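Local atomic coordinates of hydroxyethylthiazole kinase (Pyrococcus horikoshii, PDB entry 3HPD), a protein that probably phosphorylates the hydroxyl group of 4-methyl-5-beta-hydroxyethylthiazole with ATP and magnesium, a step on the way to thiamine diphosphate. Residues V26-T29 / T30-L34; G97-K100 / F101-R104; K227-E230 / E231-P235; N250-V253 / I254-A258. One frame throughout, in Å; residues are numbered along the deposited sequence.

Interaction 1 of 4, residues V26-T29 / T30-L34; sequences VMNT and TANAL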
ATOM      1  N   VAL A  26       3.062   4.951  -2.039  1.00 11.11           N
ATOM      2  CA  VAL A  26       2.425   4.948  -3.356  1.00 10.74           C
ATOM      3  C   VAL A  26       2.668   3.731  -4.246  1.00 11.20           C
ATOM      4  O   VAL A  26       2.335   3.752  -5.432  1.00 11.38           O
ATOM      5  CB  VAL A  26       2.827   6.216  -4.136  1.00 11.70           C
ATOM      6  CG1 VAL A  26       2.611   7.448  -3.258  1.00 10.27           C
ATOM      7  CG2 VAL A  26       4.288   6.124  -4.580  1.00 10.43           C
ATOM      8  N   MET A  27       3.228   2.671  -3.674  1.00 12.50           N
ATOM      9  CA  MET A  27       3.513   1.448  -4.425  1.00 12.25           C
ATOM     10  C   MET A  27       2.317   0.904  -5.209  1.00 12.88           C
ATOM     11  O   MET A  27       2.382   0.734  -6.424  1.00 12.76           O
ATOM     12  CB  MET A  27       4.016   0.358  -3.473  1.00 12.43           C
ATOM     13  CG  MET A  27       5.452   0.529  -2.985  1.00 12.95           C
ATOM     14  SD  MET A  27       6.685  -0.060  -4.173  1.00 14.31           S
ATOM     15  CE  MET A  27       8.213   0.548  -3.403  1.00 13.40           C
ATOM     16  N   ASN A  28       1.226   0.631  -4.503  1.00  9.37           N
ATOM     17  CA  ASN A  28       0.021   0.072  -5.119  1.00  9.41           C
ATOM     18  C   ASN A  28      -0.730   1.089  -5.952  1.00  9.42           C
ATOM     19  O   ASN A  28      -1.210   0.836  -7.056  1.00 10.29           O
ATOM     20  CB  ASN A  28      -0.904  -0.435  -4.017  1.00 10.35           C
ATOM     21  CG  ASN A  28      -2.109  -1.150  -4.563  1.00 10.71           C
ATOM     22  OD1 ASN A  28      -3.172  -0.561  -4.755  1.00 14.01           O
ATOM     23  ND2 ASN A  28      -1.942  -2.432  -4.842  1.00 11.60           N
ATOM     24  N   THR A  29      -0.827   2.257  -5.359  1.00 10.31           N
ATOM     25  CA  THR A  29      -1.513   3.391  -5.901  1.00 11.79           C
ATOM     26  C   THR A  29      -0.990   3.832  -7.292  1.00 11.58           C
ATOM     27  O   THR A  29      -1.775   3.979  -8.242  1.00 11.00           O
ATOM     28  CB  THR A  29      -1.432   4.461  -4.787  1.00 15.14           C
ATOM     29  OG1 THR A  29      -2.743   4.728  -4.278  1.00 19.50           O
ATOM     30  CG2 THR A  29      -0.731   5.652  -5.234  1.00 15.30           C
ATOM     31  N   THR A  30       0.321   3.995  -7.447  1.00  9.30           N
ATOM     32  CA  THR A  30       0.862   4.398  -8.749  1.00  9.72           C
ATOM     33  C   THR A  30       0.835   3.251  -9.759  1.00 10.06           C
ATOM     34  O   THR A  30       0.730   3.480 -10.970  1.00  8.87           O
ATOM     35  CB  THR A  30       2.311   4.940  -8.629  1.00 10.20           C
ATOM     36  OG1 THR A  30       3.162   3.943  -8.052  1.00 11.55           O
ATOM     37  CG2 THR A  30       2.337   6.191  -7.762  1.00 10.64           C
ATOM     38  N   ALA A  31       0.923   2.018  -9.266  1.00  9.08           N
ATOM     39  CA  ALA A  31       0.878   0.852 -10.140  1.00  8.76           C
ATOM     40  C   ALA A  31      -0.508   0.767 -10.766  1.00  9.48           C
ATOM     41  O   ALA A  31      -0.643   0.549 -11.970  1.00  7.48           O
ATOM     42  CB  ALA A  31       1.167  -0.418  -9.353  1.00  9.63           C
ATOM     43  N   ASN A  32      -1.539   0.944  -9.943  1.00  8.41           N
ATOM     44  CA  ASN A  32      -2.901   0.887 -10.445  1.00  7.94           C
ATOM     45  C   ASN A  32      -3.251   2.082 -11.319  1.00  8.51           C
ATOM     46  O   ASN A  32      -4.092   1.975 -12.210  1.00  9.27           O
ATOM     47  CB  ASN A  32      -3.897   0.755  -9.293  1.00  8.34           C
ATOM     48  CG  ASN A  32      -4.017  -0.671  -8.803  1.00  9.64           C
ATOM     49  OD1 ASN A  32      -3.952  -1.612  -9.598  1.00  8.58           O
ATOM     50  ND2 ASN A  32      -4.206  -0.843  -7.500  1.00  9.14           N
ATOM     51  N   ALA A  33      -2.612   3.221 -11.071  1.00  8.33           N
ATOM     52  CA  ALA A  33      -2.867   4.399 -11.890  1.00  8.97           C
ATOM     53  C   ALA A  33      -2.326   4.103 -13.291  1.00 10.27           C
ATOM     54  O   ALA A  33      -2.977   4.398 -14.296  1.00  8.43           O
ATOM     55  CB  ALA A  33      -2.178   5.624 -11.293  1.00  9.39           C
ATOM     56  N   LEU A  34      -1.136   3.513 -13.355  1.00  7.82           N
ATOM     57  CA  LEU A  34      -0.534   3.173 -14.639  1.00  9.78           C
ATOM     58  C   LEU A  34      -1.369   2.135 -15.384  1.00  9.65           C
ATOM     59  O   LEU A  34      -1.588   2.260 -16.587  1.00 10.38           O
ATOM     60  CB  LEU A  34       0.897   2.656 -14.441  1.00  9.68           C
ATOM     61  CG  LEU A  34       1.956   3.753 -14.294  1.00 10.12           C
ATOM     62  CD1 LEU A  34       3.239   3.186 -13.704  1.00  9.72           C
ATOM     63  CD2 LEU A  34       2.214   4.377 -15.660  1.00  9.72           C
TER
HETATM   64  O   HOH W   1      -4.225  -3.752  -6.462  1.00 10.89           O
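Two donors of Thr30 share the carbonyl oxygen of Val26, the N-cap residue of helix 27-37. Thr30 N reaches Val26 O at 2.9 Å in the first i to i+4 bond of the helix, and Thr30 OG1 donates to Val26 O at 2.8 Å from the opposite face of the carbonyl plane. With chi1 at 58°, OG1 sits between the backbone N and carbonyl carbon and folds back onto the turn below. Further backbone bonds run from Asn32 N to Asn28 O and from Ala33 N to Thr29 O.

The apolar part is the Thr30 methyl, whose CG2 packs 3.7 Å from Val26 CB. A valine in place of Thr30 has no hydroxyl, and would probably leave Val26 O with one donor fewer. Among the amides, a water accepts from both Asn28 ND2 and Asn32 ND2, and the two amide planes stand 81° apart. Asn28 ND2 also donates to Val25 O, and Asn32 OD1 accepts from Thr191 N, both of the second subunit.

Helix 27-37 links parallel strands 17-21 and 40-43 in a beta-alpha-beta unit. Thr30 touches Met43 of strand 40-43 and Ala199 of helix 193-205, while Thr29 OG1 bonds Tyr243 OH of helix 235-248.

Interaction 2 of 4, residues G97-K100 / F101-R104; sequences GATK and FRTR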
ATOM      1  N   GLY A  97      13.656  20.139   0.071  1.00 16.60           N
ATOM      2  CA  GLY A  97      13.449  21.395   0.768  1.00 17.53           C
ATOM      3  C   GLY A  97      13.020  21.160   2.206  1.00 18.69           C
ATOM      4  O   GLY A  97      13.207  22.022   3.068  1.00 20.36           O
ATOM      5  N   ALA A  98      12.441  19.989   2.465  1.00 17.40           N
ATOM      6  CA  ALA A  98      11.992  19.621   3.809  1.00 17.25           C
ATOM      7  C   ALA A  98      13.159  19.072   4.630  1.00 16.25           C
ATOM      8  O   ALA A  98      13.246  19.301   5.837  1.00 16.89           O
ATOM      9  CB  ALA A  98      10.880  18.587   3.725  1.00 18.38           C
ATOM     10  N   THR A  99      14.042  18.324   3.978  1.00 15.10           N
ATOM     11  CA  THR A  99      15.219  17.780   4.650  1.00 14.12           C
ATOM     12  C   THR A  99      16.380  17.891   3.675  1.00 14.80           C
ATOM     13  O   THR A  99      16.183  17.811   2.460  1.00 14.53           O
ATOM     14  CB  THR A  99      15.049  16.291   5.051  1.00 13.31           C
ATOM     15  OG1 THR A  99      15.035  15.469   3.876  1.00 14.47           O
ATOM     16  CG2 THR A  99      13.757  16.088   5.841  1.00 14.11           C
ATOM     17  N   LYS A 100      17.582  18.093   4.204  1.00 14.30           N
ATOM     18  CA  LYS A 100      18.770  18.218   3.369  1.00 15.88           C
ATOM     19  C   LYS A 100      19.004  16.922   2.605  1.00 15.67           C
ATOM     20  O   LYS A 100      19.449  16.938   1.458  1.00 15.27           O
ATOM     21  CB  LYS A 100      20.000  18.523   4.231  1.00 17.96           C
ATOM     22  CG  LYS A 100      19.931  19.825   5.018  1.00 23.85           C
ATOM     23  CD  LYS A 100      21.150  19.955   5.928  1.00 26.83           C
ATOM     24  CE  LYS A 100      21.069  21.190   6.809  1.00 31.05           C
ATOM     25  NZ  LYS A 100      22.229  21.271   7.741  1.00 33.14           N
ATOM     26  N   PHE A 101      18.708  15.801   3.255  1.00 15.53           N
ATOM     27  CA  PHE A 101      18.878  14.481   2.657  1.00 15.43           C
ATOM     28  C   PHE A 101      18.115  14.370   1.338  1.00 15.01           C
ATOM     29  O   PHE A 101      18.654  13.898   0.339  1.00 16.06           O
ATOM     30  CB  PHE A 101      18.403  13.405   3.645  1.00 16.96           C
ATOM     31  CG  PHE A 101      18.664  11.989   3.196  1.00 18.65           C
ATOM     32  CD1 PHE A 101      19.901  11.621   2.675  1.00 18.40           C
ATOM     33  CD2 PHE A 101      17.678  11.010   3.334  1.00 17.11           C
ATOM     34  CE1 PHE A 101      20.157  10.299   2.302  1.00 19.35           C
ATOM     35  CE2 PHE A 101      17.924   9.687   2.967  1.00 17.13           C
ATOM     36  CZ  PHE A 101      19.166   9.330   2.449  1.00 19.33           C
ATOM     37  N   ARG A 102      16.863  14.819   1.332  1.00 13.25           N
ATOM     38  CA  ARG A 102      16.045  14.756   0.126  1.00 12.50           C
ATOM     39  C   ARG A 102      16.509  15.744  -0.935  1.00 12.19           C
ATOM     40  O   ARG A 102      16.494  15.439  -2.125  1.00 13.13           O
ATOM     41  CB  ARG A 102      14.578  14.999   0.480  1.00 11.42           C
ATOM     42  CG  ARG A 102      14.052  13.920   1.399  1.00 12.91           C
ATOM     43  CD  ARG A 102      12.616  14.128   1.795  1.00 15.54           C
ATOM     44  NE  ARG A 102      12.196  13.045   2.676  1.00 14.67           N
ATOM     45  CZ  ARG A 102      11.091  12.332   2.510  1.00 16.44           C
ATOM     46  NH1 ARG A 102      10.281  12.590   1.490  1.00 15.87           N
ATOM     47  NH2 ARG A 102      10.805  11.354   3.357  1.00 13.18           N
ATOM     48  N   THR A 103      16.928  16.926  -0.498  1.00 13.53           N
ATOM     49  CA  THR A 103      17.417  17.941  -1.423  1.00 15.34           C
ATOM     50  C   THR A 103      18.718  17.445  -2.048  1.00 15.42           C
ATOM     51  O   THR A 103      18.919  17.539  -3.262  1.00 14.74           O
ATOM     52  CB  THR A 103      17.689  19.272  -0.691  1.00 16.21           C
ATOM     53  OG1 THR A 103      16.488  19.717  -0.051  1.00 17.22           O
ATOM     54  CG2 THR A 103      18.158  20.340  -1.677  1.00 15.65           C
ATOM     55  N   ARG A 104      19.595  16.910  -1.204  1.00 16.12           N
ATOM     56  CA  ARG A 104      20.887  16.399  -1.653  1.00 17.91           C
ATOM     57  C   ARG A 104      20.749  15.275  -2.676  1.00 16.48           C
ATOM     58  O   ARG A 104      21.379  15.310  -3.736  1.00 14.87           O
ATOM     59  CB  ARG A 104      21.709  15.912  -0.452  1.00 22.65           C
ATOM     60  CG  ARG A 104      22.994  15.194  -0.840  1.00 30.21           C
ATOM     61  CD  ARG A 104      23.933  14.961   0.348  1.00 35.35           C
ATOM     62  NE  ARG A 104      23.371  14.096   1.385  1.00 40.10           N
ATOM     63  CZ  ARG A 104      22.876  14.533   2.541  1.00 42.23           C
ATOM     64  NH1 ARG A 104      22.868  15.832   2.811  1.00 43.85           N
ATOM     65  NH2 ARG A 104      22.404  13.675   3.435  1.00 42.88           N
TER
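Thr99 and Arg102 meet at the start of helix 100-112, where Thr99 is the N-cap. Its OG1 accepts from Arg102 N at 3.2 Å with an N-H...O angle of 158°, so the hydroxyl stands in for a helical i to i-4 carbonyl as the main acceptor of Arg102 N, which reaches Thr99 O only weakly. A chi1 of 70° places OG1 between the backbone N and the carbonyl carbon of Thr99 and brings it to the N-H of Arg102. The same oxygen lies close against the aliphatic start of the arginine, 3.1 Å from Arg102 CG.

Beside this cap, Thr99 O accepts from Thr103 N at 3.2 Å. The hydroxyl of Thr103 faces back over the turn, and its OG1 accepts from Gly97 N at 2.9 Å. Two threonine side-chain oxygens thus take one N-H from the helix and one from the loop leading into it. One residue on, Arg104 N bonds Lys100 O at 2.7 Å, and the Arg104 chain, bent at chi3, brings one face of its guanidinium over Phe101 CA.

The next shell includes Glu49 of the third subunit, whose OE1 is hydrogen-bonded to Thr99 OG1 and forms a salt bridge with Arg102 NE; Val94 O of the same chain takes Arg102 NH1. The cap therefore belongs to a subunit interface, in the connection from strand 89-92 to helix 100-112, with Phe101 packed on Leu67 from a neighbouring loop.

Interaction 3 of 4, residues K227-E230 / E231-P235; sequences KAYE and EAKYP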
ATOM      1  N   LYS A 227     -13.585  14.642 -13.250  1.00 10.83           N
ATOM      2  CA  LYS A 227     -14.605  13.626 -13.498  1.00  9.95           C
ATOM      3  C   LYS A 227     -14.888  12.799 -12.253  1.00 11.27           C
ATOM      4  O   LYS A 227     -16.031  12.425 -11.989  1.00  9.57           O
ATOM      5  CB  LYS A 227     -14.163  12.699 -14.636  1.00 10.08           C
ATOM      6  CG  LYS A 227     -14.018  13.393 -15.987  1.00 10.91           C
ATOM      7  CD  LYS A 227     -15.343  13.971 -16.462  1.00 12.13           C
ATOM      8  CE  LYS A 227     -16.362  12.885 -16.774  1.00 12.00           C
ATOM      9  NZ  LYS A 227     -17.674  13.470 -17.178  1.00 12.21           N
ATOM     10  N   ALA A 228     -13.844  12.505 -11.486  1.00 10.86           N
ATOM     11  CA  ALA A 228     -14.018  11.718 -10.275  1.00 12.11           C
ATOM     12  C   ALA A 228     -14.854  12.499  -9.267  1.00 10.46           C
ATOM     13  O   ALA A 228     -15.748  11.948  -8.628  1.00 11.96           O
ATOM     14  CB  ALA A 228     -12.658  11.362  -9.673  1.00 11.82           C
ATOM     15  N   TYR A 229     -14.578  13.791  -9.135  1.00 10.32           N
ATOM     16  CA  TYR A 229     -15.329  14.601  -8.188  1.00 10.08           C
ATOM     17  C   TYR A 229     -16.807  14.668  -8.568  1.00  9.96           C
ATOM     18  O   TYR A 229     -17.675  14.717  -7.698  1.00 10.48           O
ATOM     19  CB  TYR A 229     -14.749  16.018  -8.105  1.00 10.10           C
ATOM     20  CG  TYR A 229     -15.334  16.813  -6.964  1.00 11.23           C
ATOM     21  CD1 TYR A 229     -14.954  16.557  -5.648  1.00 11.71           C
ATOM     22  CD2 TYR A 229     -16.314  17.781  -7.193  1.00 13.16           C
ATOM     23  CE1 TYR A 229     -15.537  17.240  -4.582  1.00 13.75           C
ATOM     24  CE2 TYR A 229     -16.904  18.471  -6.133  1.00 14.04           C
ATOM     25  CZ  TYR A 229     -16.510  18.194  -4.833  1.00 13.32           C
ATOM     26  OH  TYR A 229     -17.088  18.866  -3.783  1.00 15.41           O
ATOM     27  N   GLU A 230     -17.097  14.665  -9.865  1.00 10.27           N
ATOM     28  CA  GLU A 230     -18.486  14.722 -10.316  1.00 10.82           C
ATOM     29  C   GLU A 230     -19.265  13.538  -9.749  1.00 12.60           C
ATOM     30  O   GLU A 230     -20.457  13.648  -9.458  1.00 12.65           O
ATOM     31  CB  GLU A 230     -18.562  14.687 -11.847  1.00 10.24           C
ATOM     32  CG  GLU A 230     -17.816  15.815 -12.539  1.00 12.62           C
ATOM     33  CD  GLU A 230     -17.955  15.771 -14.053  1.00 12.74           C
ATOM     34  OE1 GLU A 230     -18.299  14.698 -14.587  1.00 14.42           O
ATOM     35  OE2 GLU A 230     -17.701  16.804 -14.707  1.00 14.41           O
ATOM     36  N   GLU A 231     -18.574  12.410  -9.597  1.00 12.04           N
ATOM     37  CA  GLU A 231     -19.182  11.185  -9.082  1.00 14.82           C
ATOM     38  C   GLU A 231     -18.992  10.926  -7.589  1.00 14.27           C
ATOM     39  O   GLU A 231     -19.774  10.189  -6.989  1.00 13.92           O
ATOM     40  CB  GLU A 231     -18.634   9.973  -9.833  1.00 16.20           C
ATOM     41  CG  GLU A 231     -19.133   9.801 -11.248  1.00 20.23           C
ATOM     42  CD  GLU A 231     -18.761   8.440 -11.802  1.00 23.61           C
ATOM     43  OE1 GLU A 231     -17.610   8.262 -12.258  1.00 22.49           O
ATOM     44  OE2 GLU A 231     -19.622   7.538 -11.760  1.00 29.31           O
ATOM     45  N   ALA A 232     -17.958  11.515  -6.995  1.00 14.24           N
ATOM     46  CA  ALA A 232     -17.661  11.298  -5.579  1.00 14.34           C
ATOM     47  C   ALA A 232     -17.099  12.555  -4.922  1.00 13.43           C
ATOM     48  O   ALA A 232     -16.017  13.017  -5.273  1.00 14.44           O
ATOM     49  CB  ALA A 232     -16.669  10.145  -5.442  1.00 14.04           C
ATOM     50  N   LYS A 233     -17.836  13.085  -3.950  1.00 13.17           N
ATOM     51  CA  LYS A 233     -17.463  14.314  -3.252  1.00 13.33           C
ATOM     52  C   LYS A 233     -16.595  14.135  -2.008  1.00 12.78           C
ATOM     53  O   LYS A 233     -16.177  15.122  -1.399  1.00 10.93           O
ATOM     54  CB  LYS A 233     -18.730  15.070  -2.848  1.00 15.58           C
ATOM     55  CG  LYS A 233     -19.739  15.265  -3.970  1.00 18.10           C
ATOM     56  CD  LYS A 233     -19.234  16.249  -5.004  1.00 17.94           C
ATOM     57  CE  LYS A 233     -20.234  16.430  -6.136  1.00 17.18           C
ATOM     58  NZ  LYS A 233     -20.450  15.160  -6.886  1.00 17.96           N
ATOM     59  N   TYR A 234     -16.325  12.889  -1.632  1.00 10.94           N
ATOM     60  CA  TYR A 234     -15.534  12.613  -0.434  1.00 11.43           C
ATOM     61  C   TYR A 234     -14.268  11.825  -0.776  1.00 10.54           C
ATOM     62  O   TYR A 234     -14.269  11.017  -1.700  1.00  9.98           O
ATOM     63  CB  TYR A 234     -16.422  11.878   0.566  1.00 11.61           C
ATOM     64  CG  TYR A 234     -17.781  12.543   0.665  1.00 14.33           C
ATOM     65  CD1 TYR A 234     -17.911  13.842   1.164  1.00 13.93           C
ATOM     66  CD2 TYR A 234     -18.928  11.898   0.205  1.00 14.55           C
ATOM     67  CE1 TYR A 234     -19.155  14.484   1.197  1.00 15.68           C
ATOM     68  CE2 TYR A 234     -20.174  12.530   0.234  1.00 17.11           C
ATOM     69  CZ  TYR A 234     -20.278  13.817   0.730  1.00 16.92           C
ATOM     70  OH  TYR A 234     -21.510  14.436   0.761  1.00 20.17           O
ATOM     71  N   PRO A 235     -13.175  12.049  -0.019  1.00 11.94           N
ATOM     72  CA  PRO A 235     -11.851  11.428  -0.181  1.00 11.70           C
ATOM     73  C   PRO A 235     -11.725   9.951  -0.542  1.00 12.05           C
ATOM     74  O   PRO A 235     -10.961   9.603  -1.445  1.00 11.25           O
ATOM     75  CB  PRO A 235     -11.150  11.754   1.137  1.00 12.53           C
ATOM     76  CG  PRO A 235     -11.761  13.044   1.535  1.00 12.10           C
ATOM     77  CD  PRO A 235     -13.225  12.800   1.248  1.00 10.46           C
TER
HETATM   78  O   HOH W   2     -16.548  17.949  -1.067  1.00 30.36           O
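Lys233 curls back over the end of helix 210-231 and lays its chain across the ring of Tyr229. From CB, which sits 4.0 Å above the centre of the Tyr234 ring plane, the chain leaves with CG anti to the carbonyl carbon and turns at chi2 (-70°), carrying CD over one face of Tyr229. CD lies 3.6 Å from the Tyr229 ring centroid in a CH-pi contact, displaced toward the CZ and CE2 rim. The next carbon, CE, comes 3.5 Å from Tyr229 O. A second bend, at chi4 (-63°), turns the ammonium down to carbonyls of the final turn: Lys233 NZ donates to Tyr229 O at 2.9 Å, in the carbonyl plane, and more weakly to Glu230 O.

The lysine tip thus gives donors to carbonyls at the helix end, where Ala232 N reaches Tyr229 O only weakly, and its positive charge probably suits the negative end of the helix dipole. The closing backbone bond is Ala232 N to Ala228 O at 2.8 Å. At the ring edge, in its plane, a water joins Tyr229 OH to Lys233 O, a further link between the two residues through the backbone of Lys233. Away from the lysine, Lys227 NZ and Glu230 OE1 form a salt bridge of 2.9 Å within the last turn.

The turn leads from helix 210-231 into helix 235-248, where Ala228 packs against Phe238 and Leu242. Glu231 reaches the same helix, with Lys241 and Trp245 as partners, and Tyr229 stacks with His184 of a loop.

Interaction 4 of 4, residues N250-V253 / I254-A258; sequences NENV and IRTYA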
ATOM      1  N   ASN A 250     -11.135   9.538 -22.755  1.00 13.40           N
ATOM      2  CA  ASN A 250     -10.899   9.276 -24.167  1.00 14.68           C
ATOM      3  C   ASN A 250     -10.840  10.590 -24.942  1.00 14.63           C
ATOM      4  O   ASN A 250     -10.817  11.670 -24.348  1.00 13.97           O
ATOM      5  CB  ASN A 250     -12.013   8.384 -24.729  1.00 15.44           C
ATOM      6  CG  ASN A 250     -13.392   8.990 -24.558  1.00 17.92           C
ATOM      7  OD1 ASN A 250     -13.539  10.207 -24.479  1.00 17.27           O
ATOM      8  ND2 ASN A 250     -14.415   8.141 -24.518  1.00 19.28           N
ATOM      9  N   GLU A 251     -10.829  10.495 -26.267  1.00 15.12           N
ATOM     10  CA  GLU A 251     -10.756  11.687 -27.103  1.00 16.54           C
ATOM     11  C   GLU A 251     -11.857  12.705 -26.828  1.00 15.99           C
ATOM     12  O   GLU A 251     -11.583  13.892 -26.684  1.00 16.74           O
ATOM     13  CB  GLU A 251     -10.792  11.310 -28.582  1.00 19.42           C
ATOM     14  CG  GLU A 251     -10.528  12.485 -29.503  1.00 24.16           C
ATOM     15  CD  GLU A 251     -10.493  12.085 -30.960  1.00 28.75           C
ATOM     16  OE1 GLU A 251      -9.961  10.994 -31.256  1.00 30.90           O
ATOM     17  OE2 GLU A 251     -10.984  12.860 -31.809  1.00 31.83           O
ATOM     18  N   ASN A 252     -13.101  12.245 -26.756  1.00 16.86           N
ATOM     19  CA  ASN A 252     -14.220  13.153 -26.521  1.00 17.35           C
ATOM     20  C   ASN A 252     -14.106  13.880 -25.188  1.00 16.36           C
ATOM     21  O   ASN A 252     -14.355  15.081 -25.107  1.00 16.56           O
ATOM     22  CB  ASN A 252     -15.550  12.398 -26.570  1.00 20.12           C
ATOM     23  CG  ASN A 252     -16.748  13.335 -26.551  1.00 24.18           C
ATOM     24  OD1 ASN A 252     -17.024  14.026 -27.531  1.00 27.85           O
ATOM     25  ND2 ASN A 252     -17.452  13.373 -25.429  1.00 26.02           N
ATOM     26  N   VAL A 253     -13.735  13.150 -24.139  1.00 15.76           N
ATOM     27  CA  VAL A 253     -13.602  13.755 -22.817  1.00 13.88           C
ATOM     28  C   VAL A 253     -12.496  14.806 -22.810  1.00 13.67           C
ATOM     29  O   VAL A 253     -12.662  15.886 -22.247  1.00 14.30           O
ATOM     30  CB  VAL A 253     -13.308  12.683 -21.741  1.00 13.78           C
ATOM     31  CG1 VAL A 253     -13.210  13.335 -20.362  1.00 13.30           C
ATOM     32  CG2 VAL A 253     -14.405  11.634 -21.755  1.00 13.46           C
ATOM     33  N   ILE A 254     -11.372  14.499 -23.448  1.00 13.23           N
ATOM     34  CA  ILE A 254     -10.265  15.448 -23.508  1.00 13.70           C
ATOM     35  C   ILE A 254     -10.698  16.689 -24.286  1.00 14.06           C
ATOM     36  O   ILE A 254     -10.433  17.817 -23.877  1.00 13.66           O
ATOM     37  CB  ILE A 254      -9.032  14.817 -24.190  1.00 13.83           C
ATOM     38  CG1 ILE A 254      -8.462  13.714 -23.297  1.00 15.70           C
ATOM     39  CG2 ILE A 254      -7.979  15.884 -24.471  1.00 14.33           C
ATOM     40  CD1 ILE A 254      -7.305  12.954 -23.908  1.00 18.74           C
ATOM     41  N   ARG A 255     -11.380  16.470 -25.405  1.00 15.55           N
ATOM     42  CA  ARG A 255     -11.855  17.567 -26.243  1.00 17.66           C
ATOM     43  C   ARG A 255     -12.793  18.506 -25.489  1.00 17.92           C
ATOM     44  O   ARG A 255     -12.709  19.727 -25.630  1.00 17.68           O
ATOM     45  CB  ARG A 255     -12.575  17.005 -27.471  1.00 20.40           C
ATOM     46  CG  ARG A 255     -13.466  17.998 -28.197  1.00 26.33           C
ATOM     47  CD  ARG A 255     -13.942  17.402 -29.510  1.00 29.15           C
ATOM     48  NE  ARG A 255     -12.796  16.981 -30.306  1.00 31.48           N
ATOM     49  CZ  ARG A 255     -12.584  15.738 -30.724  1.00 32.66           C
ATOM     50  NH1 ARG A 255     -13.449  14.774 -30.430  1.00 33.11           N
ATOM     51  NH2 ARG A 255     -11.493  15.456 -31.421  1.00 33.64           N
ATOM     52  N   THR A 256     -13.679  17.927 -24.687  1.00 16.61           N
ATOM     53  CA  THR A 256     -14.653  18.703 -23.934  1.00 15.97           C
ATOM     54  C   THR A 256     -14.203  19.238 -22.570  1.00 16.92           C
ATOM     55  O   THR A 256     -14.749  20.235 -22.095  1.00 15.36           O
ATOM     56  CB  THR A 256     -15.954  17.893 -23.736  1.00 16.81           C
ATOM     57  OG1 THR A 256     -15.645  16.616 -23.164  1.00 18.21           O
ATOM     58  CG2 THR A 256     -16.659  17.680 -25.069  1.00 17.38           C
ATOM     59  N   TYR A 257     -13.213  18.601 -21.946  1.00 14.19           N
ATOM     60  CA  TYR A 257     -12.749  19.040 -20.627  1.00 14.76           C
ATOM     61  C   TYR A 257     -11.373  19.695 -20.534  1.00 14.33           C
ATOM     62  O   TYR A 257     -11.105  20.426 -19.582  1.00 13.54           O
ATOM     63  CB  TYR A 257     -12.766  17.873 -19.632  1.00 13.41           C
ATOM     64  CG  TYR A 257     -14.115  17.568 -19.028  1.00 13.29           C
ATOM     65  CD1 TYR A 257     -15.070  16.839 -19.732  1.00 13.14           C
ATOM     66  CD2 TYR A 257     -14.434  18.002 -17.739  1.00 13.51           C
ATOM     67  CE1 TYR A 257     -16.309  16.544 -19.170  1.00 12.76           C
ATOM     68  CE2 TYR A 257     -15.674  17.714 -17.167  1.00 13.64           C
ATOM     69  CZ  TYR A 257     -16.604  16.984 -17.888  1.00 12.81           C
ATOM     70  OH  TYR A 257     -17.821  16.683 -17.322  1.00 13.01           O
ATOM     71  N   ALA A 258     -10.501  19.435 -21.499  1.00 14.35           N
ATOM     72  CA  ALA A 258      -9.154  19.994 -21.452  1.00 14.81           C
ATOM     73  C   ALA A 258      -9.086  21.513 -21.320  1.00 16.12           C
ATOM     74  O   ALA A 258      -9.757  22.249 -22.045  1.00 15.69           O
ATOM     75  CB  ALA A 258      -8.356  19.541 -22.683  1.00 15.28           C
TER
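The short helix 251-257 opens with an asparagine N-cap and is stapled along one side by an i to i+4 salt bridge. Asn250 OD1 accepts from Val253 N at 3.0 Å, nearly straight at 169°, while the backbone Asn250 O receives Ile254 N.

From the next residue, Glu251 OE2 meets Arg255 NH2 at 2.7 Å. The carboxylate oxygen lies at the edge of the guanidinium, near its plane, and is approached on its anti side, with the two flat groups 75° apart. Both side chains start with CG anti to the backbone N, and Arg255 then bends at chi3 (-55°) to bring NH2 round to the acid. Glu251 OE1 is also paired with Lys9 of helix 2-14, so one carboxylate holds two cations; an alanine at Glu251 would probably leave Arg255 and Lys9 without their shared counter-charge and free the guanidinium to turn.

Ile254 packs on Ile5 and Leu8 of that same helix, and Val253 faces Ile223 of helix 210-231. Val253 CG1 also touches Tyr257 CD1 at 4.0 Å. Asn252 O has two donors from Thr256, the backbone N at 3.0 Å and OG1 at 2.8 Å, which arrive from opposite faces of its carbonyl plane.

In the fold
Interactions 3 and 4 touch directly: Tyr257 OH of the last helix lies 2.6 Å from Glu230 OE2 and 3.2 Å from Lys227 NZ, both probable hydrogen bonds that fasten helix 251-257 to the end of helix 210-231. Both lie away from the predicted ligand sites. Of the four, interaction 1 comes nearest those sites: the Val26 side chain is about 4 Å from Gly192, a predicted substrate-binding residue, and that of Thr30 about 9 Å from Lys118, predicted to bind ATP. Interaction 2, its centre about 24 Å from that of interaction 1, is, like interaction 1, at a subunit interface, and its centre lies about 38 Å from that of interaction 4, across the chain.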